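Local coordinates for protein Old Yellow Enzyme (Pichia, PDB 6AGZ) that probably catalyses the asymmetric reduction of enone compounds, as a flavin mononucleotide-dependent oxidoreductase of the old yellow enzyme family with a TIM-barrel fold, at residues A[44-49]-A[372-377]; A[50-55]-A[345-350]; A[167-172]-A[228-233]; A[222-227]-A[267-272]. All coordinates share one frame; numbering follows the deposited sequence.

Interaction 1 of 4, residues A[44-49]-A[372-377]; sequences VATDSM and KIFSND
Ser-48 and Asn-376 meet through their polar ends and form the one direct hydrogen bond between 44-49 and 372-377. Ser-48 OG donates to Asn-376 OD1 over 2.7 Å, lying in the carbonyl plane on a lone pair, with a C=O...donor angle of 121°. The Asn-376 CG group stands anti to its carbonyl carbon (chi1 -67°), and this torsion carries the amide across to the serine although the CB itself does not aim there. A water completes a small ring: it donates to Ser-48 OG at 2.6 Å and accepts from Asn-376 ND2 at 3.0 Å. The same ND2 also donates to the carbonyl of Ile-396, which secures the amide orientation.

Thr-46 supplies the apolar half. Its CG2 methyl reaches the edge of the Phe-374 ring, close to the ring plane, at 3.9 Å from CE1. Phe-374 sits at the third position of a type II turn running from Lys-372 to Ser-375. The threonine hydroxyl faces other duties: OG1 bonds to the carbonyl of Arg-38 and, as N-cap of helix 47-57, weakly accepts from Met-49 N in a capping box. Thr-46 thus divides its branches, the methyl for the aromatic edge and the oxygen for the helix start. Ser-48 OG both donates and accepts a hydrogen bond, and both amide ends of Asn-376 are engaged, so this buried polar pair is well satisfied without any charge.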
loop_
_atom_site.group_PDB
_atom_site.type_symbol
_atom_site.label_atom_id
_atom_site.label_comp_id
_atom_site.label_asym_id
_atom_site.label_seq_id
_atom_site.Cartn_x
_atom_site.Cartn_y
_atom_site.Cartn_z
ATOM N N VAL A 44 -4.167 -34.910 19.721
ATOM C CA VAL A 44 -5.606 -35.147 19.739
ATOM C C VAL A 44 -6.249 -34.168 20.712
ATOM O O VAL A 44 -5.733 -33.942 21.814
ATOM C CB VAL A 44 -5.930 -36.604 20.128
ATOM C CG1 VAL A 44 -7.431 -36.851 20.089
ATOM C CG2 VAL A 44 -5.201 -37.575 19.210
ATOM N N ALA A 45 -7.375 -33.586 20.303
ATOM C CA ALA A 45 -8.089 -32.650 21.158
ATOM C C ALA A 45 -8.631 -33.360 22.393
ATOM O O ALA A 45 -8.987 -34.542 22.353
ATOM C CB ALA A 45 -9.230 -31.984 20.389
ATOM N N THR A 46 -8.700 -32.625 23.498
ATOM C CA THR A 46 -9.016 -33.199 24.796
ATOM C C THR A 46 -10.346 -32.678 25.327
ATOM O O THR A 46 -10.897 -31.686 24.840
ATOM C CB THR A 46 -7.906 -32.899 25.810
ATOM O OG1 THR A 46 -7.699 -31.483 25.892
ATOM C CG2 THR A 46 -6.608 -33.573 25.392
ATOM N N ASP A 47 -10.857 -33.380 26.344
ATOM C CA ASP A 47 -12.071 -32.941 27.026
ATOM C C ASP A 47 -11.894 -31.550 27.621
ATOM O O ASP A 47 -12.843 -30.753 27.661
ATOM C CB ASP A 47 -12.446 -33.951 28.112
ATOM C CG ASP A 47 -11.285 -34.265 29.043
ATOM O OD1 ASP A 47 -10.145 -33.858 28.736
ATOM O OD2 ASP A 47 -11.510 -34.926 30.078
ATOM N N SER A 48 -10.683 -31.242 28.090
ATOM C CA SER A 48 -10.388 -29.904 28.591
ATOM C C SER A 48 -10.614 -28.856 27.509
ATOM O O SER A 48 -11.197 -27.798 27.764
ATOM C CB SER A 48 -8.951 -29.844 29.104
ATOM O OG SER A 48 -8.730 -30.795 30.131
ATOM N N MET A 49 -10.147 -29.134 26.289
ATOM C CA MET A 49 -10.384 -28.215 25.181
ATOM C C MET A 49 -11.869 -28.115 24.859
ATOM O O MET A 49 -12.363 -27.040 24.498
ATOM C CB MET A 49 -9.597 -28.666 23.952
ATOM C CG MET A 49 -8.089 -28.596 24.125
ATOM S SD MET A 49 -7.205 -29.402 22.779
ATOM C CE MET A 49 -7.897 -28.548 21.367
ATOM N N LYS A 372 1.211 -23.526 29.272
ATOM C CA LYS A 372 1.422 -24.592 30.246
ATOM C C LYS A 372 0.941 -25.906 29.641
ATOM O O LYS A 372 -0.266 -26.149 29.543
ATOM C CB LYS A 372 0.695 -24.279 31.550
ATOM C CG LYS A 372 1.307 -24.946 32.776
ATOM C CD LYS A 372 0.617 -24.496 34.057
ATOM C CE LYS A 372 1.561 -24.559 35.252
ATOM N NZ LYS A 372 1.861 -25.958 35.666
ATOM N N ILE A 373 1.891 -26.751 29.236
ATOM C CA ILE A 373 1.577 -27.894 28.387
ATOM C C ILE A 373 0.683 -28.884 29.119
ATOM O O ILE A 373 1.009 -29.352 30.216
ATOM C CB ILE A 373 2.874 -28.564 27.909
ATOM C CG1 ILE A 373 3.588 -27.670 26.893
ATOM C CG2 ILE A 373 2.583 -29.935 27.320
ATOM C CD1 ILE A 373 4.972 -28.150 26.526
ATOM N N PHE A 374 -0.463 -29.200 28.506
ATOM C CA PHE A 374 -1.314 -30.320 28.911
ATOM C C PHE A 374 -1.827 -30.172 30.341
ATOM O O PHE A 374 -2.010 -31.163 31.051
ATOM C CB PHE A 374 -0.573 -31.651 28.740
ATOM C CG PHE A 374 -1.478 -32.835 28.550
ATOM C CD1 PHE A 374 -2.412 -32.852 27.526
ATOM C CD2 PHE A 374 -1.380 -33.940 29.381
ATOM C CE1 PHE A 374 -3.241 -33.943 27.344
ATOM C CE2 PHE A 374 -2.206 -35.033 29.203
ATOM C CZ PHE A 374 -3.138 -35.036 28.183
ATOM N N SER A 375 -2.072 -28.938 30.775
ATOM C CA SER A 375 -2.511 -28.664 32.135
ATOM C C SER A 375 -3.756 -27.790 32.121
ATOM O O SER A 375 -3.846 -26.831 31.347
ATOM C CB SER A 375 -1.404 -27.975 32.944
ATOM O OG SER A 375 -1.875 -27.584 34.223
ATOM N N ASN A 376 -4.716 -28.126 32.986
ATOM C CA ASN A 376 -5.897 -27.293 33.171
ATOM C C ASN A 376 -5.614 -26.043 33.991
ATOM O O ASN A 376 -6.448 -25.131 34.006
ATOM C CB ASN A 376 -7.015 -28.092 33.845
ATOM C CG ASN A 376 -7.561 -29.192 32.962
ATOM O OD1 ASN A 376 -7.398 -29.161 31.743
ATOM N ND2 ASN A 376 -8.221 -30.169 33.572
ATOM N N ASP A 377 -4.474 -25.986 34.678
ATOM C CA ASP A 377 -4.133 -24.817 35.477
ATOM C C ASP A 377 -3.952 -23.600 34.579
ATOM O O ASP A 377 -3.170 -23.625 33.625
ATOM C CB ASP A 377 -2.861 -25.083 36.282
ATOM C CG ASP A 377 -2.539 -23.962 37.248
ATOM O OD1 ASP A 377 -3.464 -23.210 37.619
ATOM O OD2 ASP A 377 -1.360 -23.835 37.639
HETATM O O HOH W 1 -10.069 -31.910 32.051
#

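Interaction 2 of 4, residues A[50-55]-A[345-350]; sequences LSYYSQ and YFTSNP
Gln-55 and Pro-350 make the close part of this contact, lying side by side and pointing the same way. The glutamine CB rests 3.9 Å from Pro-350 CB, and its OE1 passes 3.6 Å from that same proline carbon. Their backbone oxygens, Gln-55 O and Pro-350 O, come within 3.3 Å, but as two acceptors they do not bond; what attraction there is comes from the van der Waals contact of the glutamine side chain with the proline ring. The amide is steadied from its own helix: NE2 donates to Ser-51 OG, 3.0 Å away and nearly in the amide plane, with an N-H...O angle of 159°. Shortening Gln-55 to alanine removes the amide, and would probably leave Ser-51 OG without this donor and Pro-350 CB and CG without the cover of OE1. The two segments follow the first and last strands of the TIM barrel: helix 47-57 comes after strand 29-31, whereas 345-350 comes after strand 338-341, so they pack where the barrel closes. Toward the flavin side the packing is thinner. Tyr-52 OH approaches Thr-347 CG2 at 4.1 Å, the single touch between these two side chains. With its CG anti to the backbone N (chi1 173°), the tyrosine ring is carried forward to stack on Tyr-379. Thr-347, whose OG1 bonds to the carbonyl of Arg-344, has its side chain about 6 Å from the bound flavin mononucleotide. Arg-56, in cation-pi contact with Tyr-52 of its own helix, crosses to 345-350 with a hydrogen bond from NE to Phe-346 O.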
loop_
_atom_site.group_PDB
_atom_site.type_symbol
_atom_site.label_atom_id
_atom_site.label_comp_id
_atom_site.label_asym_id
_atom_site.label_seq_id
_atom_site.Cartn_x
_atom_site.Cartn_y
_atom_site.Cartn_z
ATOM N N LEU A 50 -12.598 -29.226 24.988
ATOM C CA LEU A 50 -14.028 -29.212 24.702
ATOM C C LEU A 50 -14.770 -28.291 25.664
ATOM O O LEU A 50 -15.591 -27.468 25.242
ATOM C CB LEU A 50 -14.589 -30.633 24.764
ATOM C CG LEU A 50 -16.058 -30.814 24.378
ATOM C CD1 LEU A 50 -16.439 -29.885 23.245
ATOM C CD2 LEU A 50 -16.337 -32.255 23.992
ATOM N N SER A 51 -14.494 -28.414 26.965
ATOM C CA SER A 51 -15.085 -27.485 27.923
ATOM C C SER A 51 -14.595 -26.062 27.676
ATOM O O SER A 51 -15.356 -25.095 27.820
ATOM C CB SER A 51 -14.759 -27.928 29.349
ATOM O OG SER A 51 -15.189 -26.963 30.293
ATOM N N TYR A 52 -13.328 -25.926 27.282
ATOM C CA TYR A 52 -12.721 -24.619 27.054
ATOM C C TYR A 52 -13.464 -23.843 25.973
ATOM O O TYR A 52 -13.832 -22.678 26.170
ATOM C CB TYR A 52 -11.249 -24.818 26.686
ATOM C CG TYR A 52 -10.484 -23.589 26.253
ATOM C CD1 TYR A 52 -9.930 -22.723 27.187
ATOM C CD2 TYR A 52 -10.272 -23.322 24.907
ATOM C CE1 TYR A 52 -9.211 -21.610 26.791
ATOM C CE2 TYR A 52 -9.555 -22.213 24.502
ATOM C CZ TYR A 52 -9.026 -21.361 25.448
ATOM O OH TYR A 52 -8.311 -20.256 25.048
ATOM N N TYR A 53 -13.703 -24.474 24.823
ATOM C CA TYR A 53 -14.464 -23.816 23.767
ATOM C C TYR A 53 -15.956 -23.776 24.076
ATOM O O TYR A 53 -16.658 -22.877 23.598
ATOM C CB TYR A 53 -14.225 -24.514 22.429
ATOM C CG TYR A 53 -12.837 -24.300 21.868
ATOM C CD1 TYR A 53 -12.505 -23.119 21.219
ATOM C CD2 TYR A 53 -11.859 -25.279 21.987
ATOM C CE1 TYR A 53 -11.237 -22.917 20.705
ATOM C CE2 TYR A 53 -10.590 -25.087 21.476
ATOM C CZ TYR A 53 -10.284 -23.905 20.836
ATOM O OH TYR A 53 -9.020 -23.710 20.326
ATOM N N SER A 54 -16.452 -24.733 24.864
ATOM C CA SER A 54 -17.872 -24.762 25.202
ATOM C C SER A 54 -18.265 -23.545 26.029
ATOM O O SER A 54 -19.290 -22.905 25.763
ATOM C CB SER A 54 -18.204 -26.052 25.952
ATOM O OG SER A 54 -19.552 -26.055 26.391
ATOM N N GLN A 55 -17.461 -23.211 27.043
ATOM C CA GLN A 55 -17.772 -22.055 27.879
ATOM C C GLN A 55 -17.752 -20.760 27.078
ATOM O O GLN A 55 -18.511 -19.832 27.380
ATOM C CB GLN A 55 -16.788 -21.969 29.045
ATOM C CG GLN A 55 -16.816 -23.170 29.974
ATOM C CD GLN A 55 -15.786 -23.069 31.078
ATOM O OE1 GLN A 55 -15.540 -21.988 31.615
ATOM N NE2 GLN A 55 -15.170 -24.194 31.420
ATOM N N TYR A 345 -7.589 -11.564 26.683
ATOM C CA TYR A 345 -8.641 -11.478 27.687
ATOM C C TYR A 345 -9.692 -12.568 27.531
ATOM O O TYR A 345 -10.389 -12.878 28.503
ATOM C CB TYR A 345 -9.303 -10.100 27.651
ATOM C CG TYR A 345 -8.513 -9.053 28.397
ATOM C CD1 TYR A 345 -8.488 -9.037 29.785
ATOM C CD2 TYR A 345 -7.784 -8.088 27.716
ATOM C CE1 TYR A 345 -7.763 -8.088 30.476
ATOM C CE2 TYR A 345 -7.056 -7.133 28.399
ATOM C CZ TYR A 345 -7.049 -7.137 29.777
ATOM O OH TYR A 345 -6.325 -6.187 30.460
ATOM N N PHE A 346 -9.821 -13.158 26.343
ATOM C CA PHE A 346 -10.742 -14.278 26.184
ATOM C C PHE A 346 -10.225 -15.523 26.893
ATOM O O PHE A 346 -11.019 -16.383 27.291
ATOM C CB PHE A 346 -10.976 -14.562 24.702
ATOM C CG PHE A 346 -12.419 -14.791 24.348
ATOM C CD1 PHE A 346 -13.239 -15.546 25.170
ATOM C CD2 PHE A 346 -12.956 -14.243 23.194
ATOM C CE1 PHE A 346 -14.568 -15.752 24.845
ATOM C CE2 PHE A 346 -14.283 -14.448 22.863
ATOM C CZ PHE A 346 -15.090 -15.204 23.690
ATOM N N THR A 347 -8.905 -15.634 27.064
ATOM C CA THR A 347 -8.342 -16.783 27.768
ATOM C C THR A 347 -8.732 -16.777 29.241
ATOM O O THR A 347 -8.997 -17.836 29.823
ATOM C CB THR A 347 -6.820 -16.799 27.622
ATOM O OG1 THR A 347 -6.260 -15.656 28.282
ATOM C CG2 THR A 347 -6.423 -16.777 26.152
ATOM N N SER A 348 -8.767 -15.600 29.863
ATOM C CA SER A 348 -9.053 -15.475 31.285
ATOM C C SER A 348 -10.499 -15.092 31.568
ATOM O O SER A 348 -10.886 -14.997 32.738
ATOM C CB SER A 348 -8.115 -14.447 31.921
ATOM O OG SER A 348 -8.276 -13.168 31.332
ATOM N N ASN A 349 -11.305 -14.868 30.531
ATOM C CA ASN A 349 -12.711 -14.501 30.676
ATOM C C ASN A 349 -13.538 -15.394 29.765
ATOM O O ASN A 349 -13.785 -15.049 28.600
ATOM C CB ASN A 349 -12.937 -13.025 30.351
ATOM C CG ASN A 349 -12.166 -12.100 31.271
ATOM O OD1 ASN A 349 -10.984 -11.823 31.058
ATOM N ND2 ASN A 349 -12.840 -11.615 32.306
ATOM N N PRO A 350 -13.976 -16.559 30.255
ATOM C CA PRO A 350 -14.819 -17.429 29.422
ATOM C C PRO A 350 -16.155 -16.806 29.067
ATOM O O PRO A 350 -16.740 -17.171 28.039
ATOM C CB PRO A 350 -14.992 -18.687 30.286
ATOM C CG PRO A 350 -14.778 -18.222 31.682
ATOM C CD PRO A 350 -13.737 -17.134 31.589
#

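Interaction 3 of 4, residues A[167-172]-A[228-233]; sequences DYVNAA and IEAVGA
Val-169 and Ala-230 bring a methyl against a methyl, Val-169 CG1 lying 4.0 Å from Ala-230 CB. The valine achieves this with CG1 anti to its backbone N (chi1 174°), which swings that branch to the carbonyl side and over to the alanine. Its other branch, CG2, lies beside the backbone N, and the side chain as a whole also packs on Leu-226, one helical turn before Ala-230. Ala-230 has a single carbon to offer, and its short side chain lets the backbones approach to 6.7 Å between Val-169 CA and Ala-230 CA.

Val-231 takes a different conformation. Here CG1 is anti to the carbonyl carbon (chi1 -59°), while CG2 is wedged between the backbone N and the carbonyl carbon. CG1 consequently reaches the backbone of Ala-172, 3.9 Å from its carbonyl O, and keeps a slacker 4.5 Å from Ala-172 CB. The alanine methyl packs in addition on Val-227, and Val-231 on Val-236 in the barrel strand 236-240.

These segments come from helices 158-179 and 218-231, consecutive members of the outer helical layer of the TIM barrel that stand before and after strand 183-187. The second helix stops just after the contact: Gly-232 has positive phi, at angles where a side chain would collide with the preceding carbonyl oxygen. No hydrogen bond or charge joins the two segments. With methyl groups meeting each other and a backbone carbonyl, the association probably rests on van der Waals fit and partial exclusion of water, the alanines allowing the close spacing.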
loop_
_atom_site.group_PDB
_atom_site.type_symbol
_atom_site.label_atom_id
_atom_site.label_comp_id
_atom_site.label_asym_id
_atom_site.label_seq_id
_atom_site.Cartn_x
_atom_site.Cartn_y
_atom_site.Cartn_z
ATOM N N ASP A 167 -1.841 -31.168 1.015
ATOM C CA ASP A 167 -2.116 -31.312 2.441
ATOM C C ASP A 167 -3.061 -30.224 2.935
ATOM O O ASP A 167 -3.941 -30.490 3.761
ATOM C CB ASP A 167 -0.811 -31.286 3.238
ATOM C CG ASP A 167 0.034 -32.525 3.021
ATOM O OD1 ASP A 167 -0.490 -33.517 2.472
ATOM O OD2 ASP A 167 1.222 -32.506 3.404
ATOM N N TYR A 168 -2.885 -28.990 2.451
ATOM C CA TYR A 168 -3.832 -27.932 2.788
ATOM C C TYR A 168 -5.240 -28.290 2.329
ATOM O O TYR A 168 -6.213 -28.078 3.065
ATOM C CB TYR A 168 -3.394 -26.606 2.167
ATOM C CG TYR A 168 -2.503 -25.759 3.047
ATOM C CD1 TYR A 168 -1.145 -25.637 2.782
ATOM C CD2 TYR A 168 -3.021 -25.072 4.138
ATOM C CE1 TYR A 168 -0.327 -24.857 3.579
ATOM C CE2 TYR A 168 -2.211 -24.290 4.943
ATOM C CZ TYR A 168 -0.865 -24.187 4.658
ATOM O OH TYR A 168 -0.054 -23.410 5.454
ATOM N N VAL A 169 -5.368 -28.835 1.116
ATOM C CA VAL A 169 -6.688 -29.216 0.614
ATOM C C VAL A 169 -7.304 -30.296 1.497
ATOM O O VAL A 169 -8.480 -30.217 1.880
ATOM C CB VAL A 169 -6.595 -29.671 -0.853
ATOM C CG1 VAL A 169 -7.940 -30.196 -1.332
ATOM C CG2 VAL A 169 -6.123 -28.525 -1.729
ATOM N N ASN A 170 -6.516 -31.319 1.836
ATOM C CA ASN A 170 -7.033 -32.417 2.650
ATOM C C ASN A 170 -7.451 -31.936 4.036
ATOM O O ASN A 170 -8.507 -32.332 4.547
ATOM C CB ASN A 170 -5.985 -33.524 2.756
ATOM C CG ASN A 170 -6.397 -34.629 3.709
ATOM O OD1 ASN A 170 -7.323 -35.391 3.432
ATOM N ND2 ASN A 170 -5.703 -34.726 4.838
ATOM N N ALA A 171 -6.638 -31.078 4.658
ATOM C CA ALA A 171 -6.984 -30.564 5.980
ATOM C C ALA A 171 -8.228 -29.688 5.924
ATOM O O ALA A 171 -9.074 -29.741 6.827
ATOM C CB ALA A 171 -5.807 -29.789 6.568
ATOM N N ALA A 172 -8.359 -28.874 4.872
ATOM C CA ALA A 172 -9.549 -28.041 4.729
ATOM C C ALA A 172 -10.801 -28.892 4.555
ATOM O O ALA A 172 -11.854 -28.585 5.128
ATOM C CB ALA A 172 -9.379 -27.081 3.552
ATOM N N ILE A 228 -10.395 -22.917 -1.926
ATOM C CA ILE A 228 -11.671 -22.361 -2.371
ATOM C C ILE A 228 -12.377 -23.337 -3.301
ATOM O O ILE A 228 -13.589 -23.560 -3.187
ATOM C CB ILE A 228 -11.458 -20.992 -3.047
ATOM C CG1 ILE A 228 -11.153 -19.916 -2.004
ATOM C CG2 ILE A 228 -12.679 -20.598 -3.868
ATOM C CD1 ILE A 228 -10.893 -18.551 -2.605
ATOM N N GLU A 229 -11.633 -23.938 -4.233
ATOM C CA GLU A 229 -12.224 -24.957 -5.092
ATOM C C GLU A 229 -12.707 -26.154 -4.282
ATOM O O GLU A 229 -13.700 -26.794 -4.648
ATOM C CB GLU A 229 -11.216 -25.395 -6.156
ATOM C CG GLU A 229 -11.660 -26.588 -6.990
ATOM C CD GLU A 229 -10.793 -26.802 -8.215
ATOM O OE1 GLU A 229 -11.307 -26.640 -9.341
ATOM O OE2 GLU A 229 -9.597 -27.125 -8.051
ATOM N N ALA A 230 -12.040 -26.455 -3.165
ATOM C CA ALA A 230 -12.416 -27.622 -2.375
ATOM C C ALA A 230 -13.700 -27.379 -1.588
ATOM O O ALA A 230 -14.640 -28.180 -1.656
ATOM C CB ALA A 230 -11.273 -28.007 -1.434
ATOM N N VAL A 231 -13.762 -26.281 -0.835
ATOM C CA VAL A 231 -14.832 -26.073 0.135
ATOM C C VAL A 231 -15.661 -24.824 -0.129
ATOM O O VAL A 231 -16.661 -24.611 0.573
ATOM C CB VAL A 231 -14.282 -26.035 1.578
ATOM C CG1 VAL A 231 -13.557 -27.332 1.905
ATOM C CG2 VAL A 231 -13.360 -24.840 1.762
ATOM N N GLY A 232 -15.297 -23.991 -1.099
ATOM C CA GLY A 232 -16.056 -22.779 -1.348
ATOM C C GLY A 232 -15.480 -21.564 -0.649
ATOM O O GLY A 232 -14.991 -21.665 0.478
ATOM N N ALA A 233 -15.542 -20.404 -1.311
ATOM C CA ALA A 233 -14.874 -19.213 -0.794
ATOM C C ALA A 233 -15.468 -18.761 0.535
ATOM O O ALA A 233 -14.742 -18.277 1.413
ATOM C CB ALA A 233 -14.946 -18.086 -1.822
#

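Interaction 4 of 4, residues A[222-227]-A[267-272]; sequences EVIDLV and SELERR
Asp-225 and Arg-272 form a two-point salt bridge between their helices. Arg-272 presents its side, NE to Asp-225 OD1 at 2.5 Å and NH2 to Asp-225 OD2 at 2.8 Å, and each carboxylate oxygen uses its syn lone pair. Both bonds are nearly straight, and carboxylate and guanidinium planes lie only 10° apart. An arginine chain extended from CG to NE spans the gap. Next to the salt bridge, an apolar touch joins Ile-224 CG2 to Leu-269 CD2 at 4.3 Å.

In the next shell Glu-268 fixes the guanidinium's remaining end: Arg-272 NH1 donates to Glu-268 OE1 at 3.1 Å, meeting it from above the carboxylate plane. Arg-271 in turn grips Glu-268 side-on, NH2 to OE1 and NE to OE2, which holds that carboxylate in place. A leucine in place of Arg-272 would probably leave Asp-225 without its close cationic mate and Glu-268 with one donor fewer.

Ser-267 OG bonds to His-257 N of the second subunit. Helices 218-231 and 258-274 are successive outer helices of the barrel, on either side of strand 236-240 in the sequence. Leu-269 reaches inward to Val-238 of that strand, while Val-223 and Leu-226 face helix 158-179.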
loop_
_atom_site.group_PDB
_atom_site.type_symbol
_atom_site.label_atom_id
_atom_site.label_comp_id
_atom_site.label_asym_id
_atom_site.label_seq_id
_atom_site.Cartn_x
_atom_site.Cartn_y
_atom_site.Cartn_z
ATOM N N GLU A 222 -1.998 -19.866 -4.372
ATOM C CA GLU A 222 -2.318 -21.186 -4.909
ATOM C C GLU A 222 -3.031 -22.042 -3.868
ATOM O O GLU A 222 -4.014 -22.729 -4.185
ATOM C CB GLU A 222 -1.047 -21.875 -5.406
ATOM C CG GLU A 222 -0.440 -21.221 -6.642
ATOM C CD GLU A 222 0.802 -21.935 -7.146
ATOM O OE1 GLU A 222 1.383 -22.737 -6.387
ATOM O OE2 GLU A 222 1.197 -21.691 -8.305
ATOM N N VAL A 223 -2.554 -22.010 -2.620
ATOM C CA VAL A 223 -3.248 -22.705 -1.538
ATOM C C VAL A 223 -4.673 -22.183 -1.403
ATOM O O VAL A 223 -5.629 -22.957 -1.278
ATOM C CB VAL A 223 -2.467 -22.560 -0.219
ATOM C CG1 VAL A 223 -3.305 -23.059 0.950
ATOM C CG2 VAL A 223 -1.152 -23.319 -0.294
ATOM N N ILE A 224 -4.832 -20.857 -1.433
ATOM C CA ILE A 224 -6.157 -20.254 -1.306
ATOM C C ILE A 224 -7.070 -20.719 -2.433
ATOM O O ILE A 224 -8.237 -21.053 -2.205
ATOM C CB ILE A 224 -6.047 -18.718 -1.272
ATOM C CG1 ILE A 224 -5.317 -18.257 -0.010
ATOM C CG2 ILE A 224 -7.425 -18.082 -1.342
ATOM C CD1 ILE A 224 -5.952 -18.735 1.268
ATOM N N ASP A 225 -6.556 -20.752 -3.664
ATOM C CA ASP A 225 -7.390 -21.145 -4.796
ATOM C C ASP A 225 -7.802 -22.609 -4.702
ATOM O O ASP A 225 -8.967 -22.949 -4.944
ATOM C CB ASP A 225 -6.656 -20.875 -6.110
ATOM C CG ASP A 225 -6.475 -19.394 -6.380
ATOM O OD1 ASP A 225 -7.224 -18.586 -5.791
ATOM O OD2 ASP A 225 -5.587 -19.037 -7.184
ATOM N N LEU A 226 -6.862 -23.491 -4.345
ATOM C CA LEU A 226 -7.203 -24.903 -4.209
ATOM C C LEU A 226 -8.220 -25.124 -3.093
ATOM O O LEU A 226 -9.167 -25.907 -3.250
ATOM C CB LEU A 226 -5.940 -25.727 -3.963
ATOM C CG LEU A 226 -5.086 -26.017 -5.199
ATOM C CD1 LEU A 226 -3.718 -26.547 -4.802
ATOM C CD2 LEU A 226 -5.795 -27.004 -6.114
ATOM N N VAL A 227 -8.049 -24.435 -1.962
ATOM C CA VAL A 227 -8.980 -24.597 -0.848
ATOM C C VAL A 227 -10.355 -24.043 -1.207
ATOM O O VAL A 227 -11.385 -24.625 -0.848
ATOM C CB VAL A 227 -8.409 -23.940 0.423
ATOM C CG1 VAL A 227 -9.454 -23.898 1.525
ATOM C CG2 VAL A 227 -7.177 -24.695 0.897
ATOM N N SER A 267 -4.870 -7.141 -2.987
ATOM C CA SER A 267 -5.437 -6.850 -4.300
ATOM C C SER A 267 -5.871 -8.126 -5.008
ATOM O O SER A 267 -6.911 -8.151 -5.677
ATOM C CB SER A 267 -4.424 -6.082 -5.150
ATOM O OG SER A 267 -4.956 -5.787 -6.431
ATOM N N GLU A 268 -5.089 -9.199 -4.869
ATOM C CA GLU A 268 -5.443 -10.457 -5.520
ATOM C C GLU A 268 -6.658 -11.099 -4.864
ATOM O O GLU A 268 -7.533 -11.635 -5.557
ATOM C CB GLU A 268 -4.247 -11.407 -5.497
ATOM C CG GLU A 268 -3.198 -11.075 -6.539
ATOM C CD GLU A 268 -3.707 -11.288 -7.949
ATOM O OE1 GLU A 268 -3.904 -12.458 -8.337
ATOM O OE2 GLU A 268 -3.926 -10.287 -8.665
ATOM N N LEU A 269 -6.733 -11.056 -3.530
ATOM C CA LEU A 269 -7.916 -11.583 -2.855
ATOM C C LEU A 269 -9.168 -10.808 -3.255
ATOM O O LEU A 269 -10.225 -11.401 -3.507
ATOM C CB LEU A 269 -7.714 -11.546 -1.340
ATOM C CG LEU A 269 -6.531 -12.358 -0.805
ATOM C CD1 LEU A 269 -6.423 -12.217 0.706
ATOM C CD2 LEU A 269 -6.655 -13.821 -1.207
ATOM N N GLU A 270 -9.062 -9.478 -3.334
ATOM C CA GLU A 270 -10.193 -8.668 -3.770
ATOM C C GLU A 270 -10.549 -8.937 -5.227
ATOM O O GLU A 270 -11.722 -8.842 -5.601
ATOM C CB GLU A 270 -9.892 -7.184 -3.562
ATOM C CG GLU A 270 -11.042 -6.254 -3.925
ATOM C CD GLU A 270 -12.248 -6.437 -3.022
ATOM O OE1 GLU A 270 -12.061 -6.815 -1.847
ATOM O OE2 GLU A 270 -13.384 -6.204 -3.488
ATOM N N ARG A 271 -9.559 -9.266 -6.063
ATOM C CA ARG A 271 -9.857 -9.623 -7.447
ATOM C C ARG A 271 -10.626 -10.934 -7.519
ATOM O O ARG A 271 -11.597 -11.052 -8.278
ATOM C CB ARG A 271 -8.567 -9.710 -8.264
ATOM C CG ARG A 271 -8.766 -10.230 -9.684
ATOM C CD ARG A 271 -7.525 -10.027 -10.545
ATOM N NE ARG A 271 -6.477 -11.001 -10.252
ATOM C CZ ARG A 271 -6.451 -12.242 -10.728
ATOM N NH1 ARG A 271 -7.422 -12.673 -11.523
ATOM N NH2 ARG A 271 -5.456 -13.056 -10.407
ATOM N N ARG A 272 -10.205 -11.931 -6.737
ATOM C CA ARG A 272 -10.965 -13.173 -6.659
ATOM C C ARG A 272 -12.384 -12.917 -6.172
ATOM O O ARG A 272 -13.336 -13.541 -6.654
ATOM C CB ARG A 272 -10.250 -14.168 -5.745
ATOM C CG ARG A 272 -9.051 -14.825 -6.398
ATOM C CD ARG A 272 -8.042 -15.309 -5.372
ATOM N NE ARG A 272 -6.963 -16.062 -6.006
ATOM C CZ ARG A 272 -5.937 -15.505 -6.641
ATOM N NH1 ARG A 272 -5.845 -14.185 -6.730
ATOM N NH2 ARG A 272 -5.001 -16.267 -7.190
#

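How the interactions relate
From the N terminus, interaction 1 opens at 44-49 and interaction 2 follows directly at 50-55, so both use helix 47-57. Interaction 3 opens at 167-172 and interaction 4 at 222-227; interaction 3 closes at 228-233 before interaction 4 does at 267-272, so these two cross, sharing helix 218-231. Interaction 2 closes next at 345-350 and interaction 1 last at 372-377, giving two enclosing loops, one within the other. Interactions 3 and 4 link three consecutive helices of the barrel's outer layer, whereas interactions 1 and 2 join its first helix to the chain after the eighth strand. Interaction 4 lies across the chain's centre from interactions 1 and 2, about 35 and 32 Å between centres.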